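Local coordinates for protein glycoside Hydrolase (Bacteroides uniformis, PDB 5T99) that probably hydrolyses terminal beta-galactosidic bonds in agarose-derived sugars, as a family 2 glycoside hydrolase that holds galacto-isofagomine in its active-site pocket, at residues A[59-63]-A[322-326]; A[82-88]-A[151-157]; A[107-111]-A[164-170]; A[127-131]-A[348-352]. All blocks are in the same frame, centred on the assembly; numbering follows the deposited sequence.

Interaction 1: A[59-63]-A[322-326]; sequences LPHDW and GAAVN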
loop_
_atom_site.group_PDB
_atom_site.type_symbol
_atom_site.label_atom_id
_atom_site.label_comp_id
_atom_site.label_asym_id
_atom_site.label_seq_id
_atom_site.Cartn_x
_atom_site.Cartn_y
_atom_site.Cartn_z
ATOM N N LEU A 59 -12.873 -14.987 -5.109
ATOM C CA LEU A 59 -12.402 -13.898 -4.256
ATOM C C LEU A 59 -10.889 -13.779 -4.474
ATOM O O LEU A 59 -10.286 -14.728 -4.976
ATOM C CB LEU A 59 -12.718 -14.210 -2.784
ATOM C CG LEU A 59 -14.170 -14.564 -2.455
ATOM C CD1 LEU A 59 -14.309 -14.884 -0.979
ATOM C CD2 LEU A 59 -15.105 -13.434 -2.855
ATOM N N PRO A 60 -10.261 -12.655 -4.120
ATOM C CA PRO A 60 -10.908 -11.461 -3.539
ATOM C C PRO A 60 -11.713 -10.653 -4.553
ATOM O O PRO A 60 -11.468 -10.754 -5.753
ATOM C CB PRO A 60 -9.721 -10.644 -3.024
ATOM C CG PRO A 60 -8.578 -11.035 -3.904
ATOM C CD PRO A 60 -8.856 -12.399 -4.478
ATOM N N HIS A 61 -12.650 -9.854 -4.052
ATOM C CA HIS A 61 -13.652 -9.169 -4.887
ATOM C C HIS A 61 -14.073 -7.814 -4.293
ATOM O O HIS A 61 -14.494 -7.732 -3.128
ATOM C CB HIS A 61 -14.878 -10.091 -5.040
ATOM C CG HIS A 61 -16.040 -9.472 -5.760
ATOM N ND1 HIS A 61 -15.968 -9.037 -7.067
ATOM C CD2 HIS A 61 -17.317 -9.263 -5.367
ATOM C CE1 HIS A 61 -17.144 -8.566 -7.437
ATOM N NE2 HIS A 61 -17.980 -8.686 -6.420
ATOM N N ASP A 62 -13.948 -6.772 -5.108
ATOM C CA ASP A 62 -14.475 -5.439 -4.823
ATOM C C ASP A 62 -15.627 -5.218 -5.799
ATOM O O ASP A 62 -15.383 -5.023 -6.992
ATOM C CB ASP A 62 -13.356 -4.415 -5.061
ATOM C CG ASP A 62 -13.759 -2.967 -4.763
ATOM O OD1 ASP A 62 -14.833 -2.713 -4.147
ATOM O OD2 ASP A 62 -12.950 -2.081 -5.147
ATOM N N TRP A 63 -16.876 -5.276 -5.331
ATOM C CA TRP A 63 -18.012 -4.993 -6.230
ATOM C C TRP A 63 -18.145 -3.505 -6.587
ATOM O O TRP A 63 -18.745 -3.185 -7.601
ATOM C CB TRP A 63 -19.339 -5.564 -5.702
ATOM C CG TRP A 63 -20.123 -4.693 -4.746
ATOM C CD1 TRP A 63 -20.723 -3.489 -5.018
ATOM C CD2 TRP A 63 -20.418 -4.982 -3.376
ATOM N NE1 TRP A 63 -21.356 -3.018 -3.901
ATOM C CE2 TRP A 63 -21.191 -3.911 -2.878
ATOM C CE3 TRP A 63 -20.103 -6.044 -2.520
ATOM C CZ2 TRP A 63 -21.658 -3.868 -1.562
ATOM C CZ3 TRP A 63 -20.569 -6.007 -1.209
ATOM C CH2 TRP A 63 -21.344 -4.927 -0.746
ATOM N N GLY A 322 -9.234 -1.561 -8.456
ATOM C CA GLY A 322 -10.070 -1.503 -7.266
ATOM C C GLY A 322 -9.333 -1.942 -6.002
ATOM O O GLY A 322 -8.098 -1.878 -5.936
ATOM N N ALA A 323 -10.096 -2.414 -5.020
ATOM C CA ALA A 323 -9.569 -2.783 -3.697
ATOM C C ALA A 323 -9.262 -4.270 -3.509
ATOM O O ALA A 323 -8.613 -4.626 -2.528
ATOM C CB ALA A 323 -10.522 -2.322 -2.604
ATOM N N ALA A 324 -9.711 -5.144 -4.410
ATOM C CA ALA A 324 -9.371 -6.568 -4.291
ATOM C C ALA A 324 -7.842 -6.747 -4.262
ATOM O O ALA A 324 -7.139 -6.156 -5.081
ATOM C CB ALA A 324 -9.979 -7.377 -5.427
ATOM N N VAL A 325 -7.338 -7.536 -3.309
ATOM C CA VAL A 325 -5.895 -7.720 -3.161
ATOM C C VAL A 325 -5.325 -8.325 -4.433
ATOM O O VAL A 325 -5.820 -9.335 -4.931
ATOM C CB VAL A 325 -5.506 -8.611 -1.956
ATOM C CG1 VAL A 325 -4.009 -8.937 -1.967
ATOM C CG2 VAL A 325 -5.843 -7.907 -0.657
ATOM N N ASN A 326 -4.296 -7.675 -4.964
ATOM C CA ASN A 326 -3.545 -8.203 -6.088
ATOM C C ASN A 326 -2.064 -7.911 -5.870
ATOM O O ASN A 326 -1.639 -6.760 -5.862
ATOM C CB ASN A 326 -4.050 -7.593 -7.393
ATOM C CG ASN A 326 -3.373 -8.186 -8.612
ATOM O OD1 ASN A 326 -2.165 -7.995 -8.837
ATOM N ND2 ASN A 326 -4.151 -8.897 -9.420
#
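Pro60, entered through a cis peptide bond, lays the CB-CG side of its ring against the backbone of Val325 and the methyl of Ala324. Its CG lies 3.4 Å from Val325 O, and its CB stands 4.1 Å from the methyl CB of Ala324, so one small ring meets both a carbonyl and a methyl group. That same methyl is 3.7 Å from Pro60 O and sits 3.9 Å from His61 N. At His61 the CB points away, and the contact is one of backbone against methyl. Asp62 then supplies the polar part. With CG anti to the backbone N (chi1 -178°), its carboxylate extends to the loop at Ala323, whose N-H meets OD2 at 2.9 Å from the anti side, tilted 32° out of the carboxylate plane. The methyl of Ala323 lies beside the same oxygen, with CB 3.5 Å from OD2. OD2 also bonds Tyr163 OH, while OD1 takes the amides of Ala64 and Ala166, so this buried carboxylate is gripped by four donors. Replacing Asp62 by an alanine would probably leave the Ala323, Ala64 and Ala166 amides and the Tyr163 hydroxyl without this acceptor and remove the one hydrogen bond between the two segments. The contact joins the sugar-binding domain to the barrel domain. Residues 59-63 follow strand 55-57, with Leu59 and Trp63 reaching strands 34-38 and 86-93, whereas residues 322-326 run in nearly the opposite direction and lead into helix 327-339, which Asn326 caps at its N-terminus.

Interaction 2: A[82-88]-A[151-157]; sequences FHGTGWY and VQLTPRD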
loop_
_atom_site.group_PDB
_atom_site.type_symbol
_atom_site.label_atom_id
_atom_site.label_comp_id
_atom_site.label_asym_id
_atom_site.label_seq_id
_atom_site.Cartn_x
_atom_site.Cartn_y
_atom_site.Cartn_z
ATOM N N PHE A 82 -20.339 2.980 -2.784
ATOM C CA PHE A 82 -19.655 1.915 -2.024
ATOM C C PHE A 82 -20.494 1.310 -0.886
ATOM O O PHE A 82 -19.979 0.528 -0.089
ATOM C CB PHE A 82 -18.336 2.464 -1.455
ATOM C CG PHE A 82 -18.512 3.604 -0.480
ATOM C CD1 PHE A 82 -18.623 3.360 0.890
ATOM C CD2 PHE A 82 -18.558 4.925 -0.931
ATOM C CE1 PHE A 82 -18.783 4.410 1.788
ATOM C CE2 PHE A 82 -18.719 5.976 -0.037
ATOM C CZ PHE A 82 -18.829 5.719 1.325
ATOM N N HIS A 83 -21.778 1.654 -0.820
ATOM C CA HIS A 83 -22.644 1.260 0.295
ATOM C C HIS A 83 -23.801 0.428 -0.232
ATOM O O HIS A 83 -24.013 0.342 -1.442
ATOM C CB HIS A 83 -23.157 2.489 1.062
ATOM C CG HIS A 83 -24.027 3.396 0.250
ATOM N ND1 HIS A 83 -25.402 3.382 0.340
ATOM C CD2 HIS A 83 -23.717 4.338 -0.674
ATOM C CE1 HIS A 83 -25.904 4.279 -0.492
ATOM N NE2 HIS A 83 -24.903 4.870 -1.122
ATOM N N GLY A 84 -24.538 -0.177 0.693
ATOM C CA GLY A 84 -25.665 -1.040 0.370
ATOM C C GLY A 84 -25.445 -2.398 0.994
ATOM O O GLY A 84 -24.802 -2.514 2.036
ATOM N N THR A 85 -25.982 -3.425 0.352
ATOM C CA THR A 85 -25.932 -4.784 0.856
ATOM C C THR A 85 -25.343 -5.672 -0.229
ATOM O O THR A 85 -25.627 -5.476 -1.421
ATOM C CB THR A 85 -27.333 -5.267 1.248
ATOM O OG1 THR A 85 -27.849 -4.404 2.267
ATOM C CG2 THR A 85 -27.314 -6.706 1.763
ATOM N N GLY A 86 -24.496 -6.614 0.188
ATOM C CA GLY A 86 -23.896 -7.605 -0.705
ATOM C C GLY A 86 -23.837 -8.928 0.014
ATOM O O GLY A 86 -23.484 -8.981 1.198
ATOM N N TRP A 87 -24.189 -9.996 -0.698
ATOM C CA TRP A 87 -24.230 -11.330 -0.135
ATOM C C TRP A 87 -23.249 -12.220 -0.873
ATOM O O TRP A 87 -23.144 -12.140 -2.100
ATOM C CB TRP A 87 -25.629 -11.933 -0.266
ATOM C CG TRP A 87 -26.603 -11.574 0.825
ATOM C CD1 TRP A 87 -27.473 -10.518 0.841
ATOM C CD2 TRP A 87 -26.829 -12.292 2.035
ATOM N NE1 TRP A 87 -28.222 -10.532 1.998
ATOM C CE2 TRP A 87 -27.853 -11.615 2.743
ATOM C CE3 TRP A 87 -26.259 -13.439 2.599
ATOM C CZ2 TRP A 87 -28.316 -12.042 3.976
ATOM C CZ3 TRP A 87 -26.732 -13.876 3.835
ATOM C CH2 TRP A 87 -27.754 -13.173 4.508
ATOM N N TYR A 88 -22.543 -13.067 -0.116
ATOM C CA TYR A 88 -21.707 -14.122 -0.691
ATOM C C TYR A 88 -22.094 -15.463 -0.091
ATOM O O TYR A 88 -22.330 -15.557 1.107
ATOM C CB TYR A 88 -20.229 -13.887 -0.425
ATOM C CG TYR A 88 -19.635 -12.639 -1.026
ATOM C CD1 TYR A 88 -18.825 -12.704 -2.154
ATOM C CD2 TYR A 88 -19.834 -11.392 -0.430
ATOM C CE1 TYR A 88 -18.249 -11.556 -2.687
ATOM C CE2 TYR A 88 -19.266 -10.241 -0.957
ATOM C CZ TYR A 88 -18.477 -10.336 -2.079
ATOM O OH TYR A 88 -17.918 -9.214 -2.593
ATOM N N VAL A 151 -21.996 -15.027 3.791
ATOM C CA VAL A 151 -21.481 -13.770 4.318
ATOM C C VAL A 151 -22.380 -12.662 3.805
ATOM O O VAL A 151 -22.630 -12.573 2.598
ATOM C CB VAL A 151 -20.020 -13.503 3.875
ATOM C CG1 VAL A 151 -19.532 -12.150 4.371
ATOM C CG2 VAL A 151 -19.096 -14.605 4.383
ATOM N N GLN A 152 -22.880 -11.839 4.723
ATOM C CA GLN A 152 -23.591 -10.610 4.370
ATOM C C GLN A 152 -22.763 -9.405 4.808
ATOM O O GLN A 152 -22.362 -9.304 5.977
ATOM C CB GLN A 152 -24.970 -10.551 5.037
ATOM C CG GLN A 152 -25.812 -9.336 4.641
ATOM C CD GLN A 152 -26.848 -8.929 5.693
ATOM O OE1 GLN A 152 -26.602 -8.988 6.898
ATOM N NE2 GLN A 152 -28.000 -8.479 5.227
ATOM N N LEU A 153 -22.527 -8.501 3.864
ATOM C CA LEU A 153 -21.881 -7.237 4.132
ATOM C C LEU A 153 -22.913 -6.117 4.010
ATOM O O LEU A 153 -23.638 -6.062 3.019
ATOM C CB LEU A 153 -20.748 -7.030 3.126
ATOM C CG LEU A 153 -19.679 -8.128 3.125
ATOM C CD1 LEU A 153 -18.700 -7.898 1.988
ATOM C CD2 LEU A 153 -18.942 -8.190 4.450
ATOM N N THR A 154 -22.982 -5.228 5.000
ATOM C CA THR A 154 -23.900 -4.083 4.939
ATOM C C THR A 154 -23.147 -2.766 5.096
ATOM O O THR A 154 -23.381 -2.029 6.060
ATOM C CB THR A 154 -25.066 -4.199 5.961
ATOM O OG1 THR A 154 -24.560 -4.432 7.279
ATOM C CG2 THR A 154 -26.000 -5.345 5.583
ATOM N N PRO A 155 -22.240 -2.456 4.143
ATOM C CA PRO A 155 -21.526 -1.183 4.227
ATOM C C PRO A 155 -22.481 0.007 4.151
ATOM O O PRO A 155 -23.408 0.004 3.334
ATOM C CB PRO A 155 -20.598 -1.207 3.006
ATOM C CG PRO A 155 -21.234 -2.172 2.064
ATOM C CD PRO A 155 -21.832 -3.218 2.951
ATOM N N ARG A 156 -22.238 1.000 5.003
ATOM C CA ARG A 156 -23.096 2.172 5.126
ATOM C C ARG A 156 -22.524 3.347 4.362
ATOM O O ARG A 156 -21.313 3.444 4.171
ATOM C CB ARG A 156 -23.228 2.566 6.592
ATOM C CG ARG A 156 -23.814 1.484 7.478
ATOM C CD ARG A 156 -24.065 2.028 8.872
ATOM N NE ARG A 156 -24.413 0.979 9.830
ATOM C CZ ARG A 156 -24.650 1.183 11.126
ATOM N NH1 ARG A 156 -24.588 2.413 11.641
ATOM N NH2 ARG A 156 -24.958 0.151 11.915
ATOM N N ASP A 157 -23.400 4.256 3.940
ATOM C CA ASP A 157 -22.946 5.502 3.342
ATOM C C ASP A 157 -22.365 6.345 4.471
ATOM O O ASP A 157 -22.724 6.169 5.633
ATOM C CB ASP A 157 -24.078 6.248 2.594
ATOM C CG ASP A 157 -23.542 7.234 1.512
ATOM O OD1 ASP A 157 -22.317 7.529 1.454
ATOM O OD2 ASP A 157 -24.363 7.723 0.702
#
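The indole of Trp87 carries the aliphatic stem of Gln152 on one face: Gln152 CB stands 3.6 Å from the centroid of the six-membered ring, 4° off its normal, a clear CH-pi contact. With its CG anti to the backbone N (chi1 -176°), Gln152 continues over the indole, bringing CG within 3.6 Å of Trp87 CE2. The indole NE1 is bonded to Glu40 OE1. His83 repeats the theme at the other end: Asp157 CB lies over its ring centre, 3.7 Å from the centroid, and the carboxylate is stacked nearly flat on the imidazole, 13° from parallel. Tyr88 differs, with Val151 O at its ring edge and Leu153 CD1 3.8 Å from its CE2. Between these groups runs antiparallel backbone pairing of strands 86-93 and 146-153, neighbours in the six-stranded sheet of the sugar-binding domain. Gly86 with Leu153 and Tyr88 with Val151 are hydrogen-bonded pairs, and Trp87 with Gln152 is the non-hydrogen-bonded pair between them. Beyond the strands, Gly84 N adds a bond to Pro155 O at 2.9 Å. Cohesion thus comes from five backbone bonds, whereas the side chains contribute mainly carbon-to-ring packing; even His83 and Asp157 meet by stacking without a hydrogen bond.

Interaction 3: A[107-111]-A[164-170]; sequences FDGAM and PGAGIYR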
loop_
_atom_site.group_PDB
_atom_site.type_symbol
_atom_site.label_atom_id
_atom_site.label_comp_id
_atom_site.label_asym_id
_atom_site.label_seq_id
_atom_site.Cartn_x
_atom_site.Cartn_y
_atom_site.Cartn_z
ATOM N N PHE A 107 -10.862 -14.763 7.340
ATOM C CA PHE A 107 -11.081 -13.664 6.415
ATOM C C PHE A 107 -10.069 -12.560 6.733
ATOM O O PHE A 107 -10.121 -11.969 7.814
ATOM C CB PHE A 107 -12.519 -13.122 6.570
ATOM C CG PHE A 107 -13.600 -14.129 6.260
ATOM C CD1 PHE A 107 -14.193 -14.172 5.006
ATOM C CD2 PHE A 107 -14.040 -15.015 7.222
ATOM C CE1 PHE A 107 -15.196 -15.094 4.716
ATOM C CE2 PHE A 107 -15.039 -15.936 6.942
ATOM C CZ PHE A 107 -15.623 -15.971 5.686
ATOM N N ASP A 108 -9.153 -12.284 5.806
ATOM C CA ASP A 108 -8.232 -11.144 5.948
ATOM C C ASP A 108 -8.918 -9.768 5.898
ATOM O O ASP A 108 -8.370 -8.766 6.390
ATOM C CB ASP A 108 -7.154 -11.179 4.859
ATOM C CG ASP A 108 -6.210 -12.358 4.992
ATOM O OD1 ASP A 108 -6.122 -12.963 6.092
ATOM O OD2 ASP A 108 -5.557 -12.677 3.970
ATOM N N GLY A 109 -10.089 -9.703 5.270
ATOM C CA GLY A 109 -10.787 -8.438 5.140
ATOM C C GLY A 109 -12.099 -8.594 4.410
ATOM O O GLY A 109 -12.177 -9.283 3.382
ATOM N N ALA A 110 -13.126 -7.962 4.963
ATOM C CA ALA A 110 -14.429 -7.896 4.347
ATOM C C ALA A 110 -15.034 -6.525 4.652
ATOM O O ALA A 110 -15.263 -6.185 5.809
ATOM C CB ALA A 110 -15.302 -9.014 4.872
ATOM N N MET A 111 -15.290 -5.757 3.594
ATOM C CA MET A 111 -15.645 -4.345 3.679
ATOM C C MET A 111 -17.127 -4.137 3.356
ATOM O O MET A 111 -17.538 -4.392 2.220
ATOM C CB MET A 111 -14.783 -3.570 2.678
ATOM C CG MET A 111 -14.855 -2.059 2.800
ATOM S SD MET A 111 -14.097 -1.421 4.308
ATOM C CE MET A 111 -12.353 -1.678 3.929
ATOM N N PRO A 164 -13.343 3.064 0.007
ATOM C CA PRO A 164 -13.048 1.850 0.771
ATOM C C PRO A 164 -13.106 0.552 -0.023
ATOM O O PRO A 164 -12.530 -0.457 0.416
ATOM C CB PRO A 164 -14.154 1.836 1.819
ATOM C CG PRO A 164 -15.318 2.456 1.124
ATOM C CD PRO A 164 -14.769 3.422 0.100
ATOM N N GLY A 165 -13.806 0.566 -1.158
ATOM C CA GLY A 165 -14.242 -0.674 -1.807
ATOM C C GLY A 165 -15.441 -1.263 -1.075
ATOM O O GLY A 165 -15.882 -0.728 -0.055
ATOM N N ALA A 166 -15.979 -2.357 -1.604
ATOM C CA ALA A 166 -17.074 -3.082 -0.952
ATOM C C ALA A 166 -17.020 -4.531 -1.377
ATOM O O ALA A 166 -16.898 -4.823 -2.568
ATOM C CB ALA A 166 -18.420 -2.479 -1.322
ATOM N N GLY A 167 -17.102 -5.440 -0.415
ATOM C CA GLY A 167 -16.985 -6.874 -0.707
ATOM C C GLY A 167 -15.929 -7.583 0.114
ATOM O O GLY A 167 -15.254 -6.971 0.933
ATOM N N ILE A 168 -15.780 -8.880 -0.132
ATOM C CA ILE A 168 -14.728 -9.678 0.479
ATOM C C ILE A 168 -13.499 -9.415 -0.381
ATOM O O ILE A 168 -13.155 -10.202 -1.265
ATOM C CB ILE A 168 -15.093 -11.178 0.567
ATOM C CG1 ILE A 168 -16.452 -11.348 1.277
ATOM C CG2 ILE A 168 -13.993 -11.930 1.306
ATOM C CD1 ILE A 168 -16.966 -12.775 1.343
ATOM N N TYR A 169 -12.878 -8.267 -0.105
ATOM C CA TYR A 169 -11.809 -7.672 -0.911
ATOM C C TYR A 169 -10.398 -8.194 -0.592
ATOM O O TYR A 169 -9.419 -7.810 -1.265
ATOM C CB TYR A 169 -11.843 -6.138 -0.768
ATOM C CG TYR A 169 -11.288 -5.589 0.544
ATOM C CD1 TYR A 169 -10.079 -4.891 0.581
ATOM C CD2 TYR A 169 -11.976 -5.761 1.752
ATOM C CE1 TYR A 169 -9.567 -4.399 1.783
ATOM C CE2 TYR A 169 -11.481 -5.276 2.942
ATOM C CZ TYR A 169 -10.276 -4.603 2.963
ATOM O OH TYR A 169 -9.793 -4.132 4.164
ATOM N N ARG A 170 -10.280 -9.032 0.441
ATOM C CA ARG A 170 -9.002 -9.674 0.790
ATOM C C ARG A 170 -9.183 -11.178 0.820
ATOM O O ARG A 170 -10.315 -11.675 0.809
ATOM C CB ARG A 170 -8.490 -9.187 2.150
ATOM C CG ARG A 170 -8.100 -7.713 2.194
ATOM C CD ARG A 170 -7.377 -7.391 3.487
ATOM N NE ARG A 170 -6.999 -5.977 3.574
ATOM C CZ ARG A 170 -6.809 -5.302 4.709
ATOM N NH1 ARG A 170 -6.984 -5.884 5.901
ATOM N NH2 ARG A 170 -6.479 -4.011 4.657
#
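Met111 packs obliquely against the Tyr169 ring, its CB 3.7 Å from Tyr169 CD2. Bends at chi2 (69°) and chi3 (72°) fold the thioether back, which returns CE to within 3.6 Å of Tyr169 OH, while CG lies 3.3 Å from Gly165 O. Pro164 CB lies 4.1 Å from Met111 CG, the two side chains crossing at about a right angle. The phenol itself is held by Gly129 O. The backbones form a single antiparallel bridge, in which Met111 N bonds Gly167 O and Gly167 N bonds Met111 O, each at 2.9 Å. Ile168 then centres an inverse gamma turn that swings the chain toward strand 172-177. Two loops of the sugar-binding domain are thereby laced together, and Ile168 CG2 reaches the edge of the Phe107 ring. At Gly109 the fit is too close for a side chain, since a CB there would collide with Arg170 CD. Arg170, extended from CG to NE, passes this glycine and gives NH1 to Asp108 O at 3.2 Å, the carbonyl oxygen lying in the guanidinium plane. NH1 also bonds Tyr130 O and NH2 bonds Pro351 O, while Tyr169 OH sits over the centre of the guanidinium.

Interaction 4: A[127-131]-A[348-352]; sequences PYGYT and SHNPP. With GIF (D-galacto-isofagomine), chain C.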
loop_
_atom_site.group_PDB
_atom_site.type_symbol
_atom_site.label_atom_id
_atom_site.label_comp_id
_atom_site.label_asym_id
_atom_site.label_seq_id
_atom_site.Cartn_x
_atom_site.Cartn_y
_atom_site.Cartn_z
ATOM N N PRO A 127 -17.632 -5.511 12.239
ATOM C CA PRO A 127 -17.886 -4.231 11.575
ATOM C C PRO A 127 -16.707 -3.628 10.788
ATOM O O PRO A 127 -16.930 -3.129 9.696
ATOM C CB PRO A 127 -18.321 -3.305 12.728
ATOM C CG PRO A 127 -17.831 -3.946 13.974
ATOM C CD PRO A 127 -17.726 -5.408 13.712
ATOM N N TYR A 128 -15.485 -3.661 11.328
ATOM C CA TYR A 128 -14.357 -2.903 10.749
ATOM C C TYR A 128 -13.710 -3.651 9.586
ATOM O O TYR A 128 -13.174 -4.743 9.755
ATOM C CB TYR A 128 -13.320 -2.601 11.824
ATOM C CG TYR A 128 -12.281 -1.544 11.481
ATOM C CD1 TYR A 128 -12.637 -0.344 10.859
ATOM C CD2 TYR A 128 -10.932 -1.725 11.828
ATOM C CE1 TYR A 128 -11.688 0.625 10.567
ATOM C CE2 TYR A 128 -9.979 -0.761 11.537
ATOM C CZ TYR A 128 -10.361 0.415 10.912
ATOM O OH TYR A 128 -9.436 1.385 10.625
ATOM N N GLY A 129 -13.738 -3.056 8.403
ATOM C CA GLY A 129 -13.339 -3.772 7.201
ATOM C C GLY A 129 -11.859 -3.999 6.956
ATOM O O GLY A 129 -11.509 -4.746 6.042
ATOM N N TYR A 130 -10.998 -3.374 7.763
ATOM C CA TYR A 130 -9.558 -3.444 7.583
ATOM C C TYR A 130 -8.836 -4.434 8.496
ATOM O O TYR A 130 -7.681 -4.765 8.227
ATOM C CB TYR A 130 -8.959 -2.062 7.782
ATOM C CG TYR A 130 -9.446 -1.035 6.787
ATOM C CD1 TYR A 130 -8.973 -1.028 5.477
ATOM C CD2 TYR A 130 -10.373 -0.065 7.155
ATOM C CE1 TYR A 130 -9.424 -0.085 4.560
ATOM C CE2 TYR A 130 -10.821 0.882 6.253
ATOM C CZ TYR A 130 -10.345 0.878 4.956
ATOM O OH TYR A 130 -10.781 1.828 4.053
ATOM N N THR A 131 -9.480 -4.869 9.581
ATOM C CA THR A 131 -8.958 -5.955 10.406
ATOM C C THR A 131 -9.572 -7.261 9.956
ATOM O O THR A 131 -10.725 -7.302 9.495
ATOM C CB THR A 131 -9.243 -5.745 11.907
ATOM O OG1 THR A 131 -10.612 -5.386 12.106
ATOM C CG2 THR A 131 -8.363 -4.638 12.458
ATOM N N SER A 348 -1.828 5.080 5.650
ATOM C CA SER A 348 -2.981 5.965 5.788
ATOM C C SER A 348 -4.280 5.268 5.368
ATOM O O SER A 348 -4.328 4.770 4.240
ATOM C CB SER A 348 -2.768 7.138 4.848
ATOM O OG SER A 348 -2.425 6.645 3.558
ATOM N N HIS A 349 -5.317 5.170 6.212
ATOM C CA HIS A 349 -5.307 5.373 7.675
ATOM C C HIS A 349 -5.989 4.145 8.305
ATOM O O HIS A 349 -7.084 4.222 8.889
ATOM C CB HIS A 349 -6.051 6.651 8.076
ATOM C CG HIS A 349 -5.590 7.870 7.357
ATOM N ND1 HIS A 349 -4.396 8.497 7.640
ATOM C CD2 HIS A 349 -6.168 8.593 6.369
ATOM C CE1 HIS A 349 -4.254 9.551 6.853
ATOM N NE2 HIS A 349 -5.314 9.628 6.070
ATOM N N ASN A 350 -5.321 3.009 8.158
ATOM C CA ASN A 350 -5.927 1.713 8.409
ATOM C C ASN A 350 -4.912 0.617 8.151
ATOM O O ASN A 350 -3.934 0.837 7.430
ATOM C CB ASN A 350 -7.132 1.471 7.484
ATOM C CG ASN A 350 -6.817 1.748 6.022
ATOM O OD1 ASN A 350 -7.042 2.850 5.527
ATOM N ND2 ASN A 350 -6.268 0.757 5.331
ATOM N N PRO A 351 -5.144 -0.571 8.719
ATOM C CA PRO A 351 -4.259 -1.681 8.383
ATOM C C PRO A 351 -4.327 -2.032 6.893
ATOM O O PRO A 351 -5.419 -2.057 6.325
ATOM C CB PRO A 351 -4.811 -2.837 9.223
ATOM C CG PRO A 351 -5.449 -2.171 10.393
ATOM C CD PRO A 351 -6.038 -0.900 9.842
ATOM N N PRO A 352 -3.169 -2.309 6.267
ATOM C CA PRO A 352 -3.162 -2.778 4.892
ATOM C C PRO A 352 -3.393 -4.281 4.843
ATOM O O PRO A 352 -3.651 -4.913 5.867
ATOM C CB PRO A 352 -1.758 -2.428 4.435
ATOM C CG PRO A 352 -0.934 -2.629 5.661
ATOM C CD PRO A 352 -1.802 -2.268 6.824
HETATM C C GIF C . -5.795 13.379 5.997
HETATM N N GIF C . -5.139 14.674 5.904
HETATM O O GIF C . -5.228 16.957 2.141
HETATM C C1 GIF C . -5.850 12.723 4.631
HETATM O O1 GIF C . -7.756 13.971 3.866
HETATM C C2 GIF C . -6.391 13.678 3.571
HETATM O O2 GIF C . -6.683 11.568 4.699
HETATM C C3 GIF C . -5.587 14.974 3.516
HETATM C C4 GIF C . -5.543 15.633 4.891
HETATM C C5 GIF C . -6.176 15.938 2.485
HETATM O O HOH W 1 -9.760 3.675 9.055
#
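Tyr130 begins its contact at CB, 3.8 Å from Pro351 CD, and its ring then lies over the side chain of Asn350. CG meets Asn350 CB at 3.5 Å, CD1 lies 3.2 Å from Asn350 ND2, and CZ comes 3.9 Å from Asn350 OD1. Ring and amide are stacked, their planes 20° apart. A chi1 of 50° sets Asn350 CG between its backbone N and carbonyl carbon; this places ND2 3.1 Å from Pro351 O, above the plane of that carbonyl, a bond that should restrain the amide's rotation. With an alanine at Tyr130, a gap would probably open over the Asn350 amide and the wall beside Pro351 would be lost. Tyr128 joins through a water that donates to its OH, at 2.8 Å, and to His349 O, at 2.7 Å; the phenol also bonds Ala371 O. His349, entered by a cis peptide, is hydrogen-bonded through NE2 to O2 of the bound galacto-isofagomine at 2.7 Å, while its ND1 bonds Glu370. No direct hydrogen bond joins the two segments, so stacking, proline packing and one water link the sugar-binding domain to the barrel loop that carries this pocket histidine, an arrangement consistent with a second shell that steadies the loop bearing His349.

The four contacts show how a beta-sheet domain is fitted to a catalytic barrel. Interactions 2 and 3 lie within the sugar-binding domain, their centres about 10 Å apart; interactions 1 and 4 join it to the barrel domain, their centres about 15 Å apart, at loops before helices 327-339 and 354-363. Along the chain, interactions 2 and 3 are nested inside the loop closed by interaction 1, whereas interaction 4 alternates with all three others. Residues 164-170 are the hub: they touch 59-63 through Asp62 and Ala166, 82-88 through Phe82 and Pro164, and 127-131 through Tyr169 and Gly129. Contacts can thus be traced from the sheet through residues 164-170 to the loop that bears the pocket histidine.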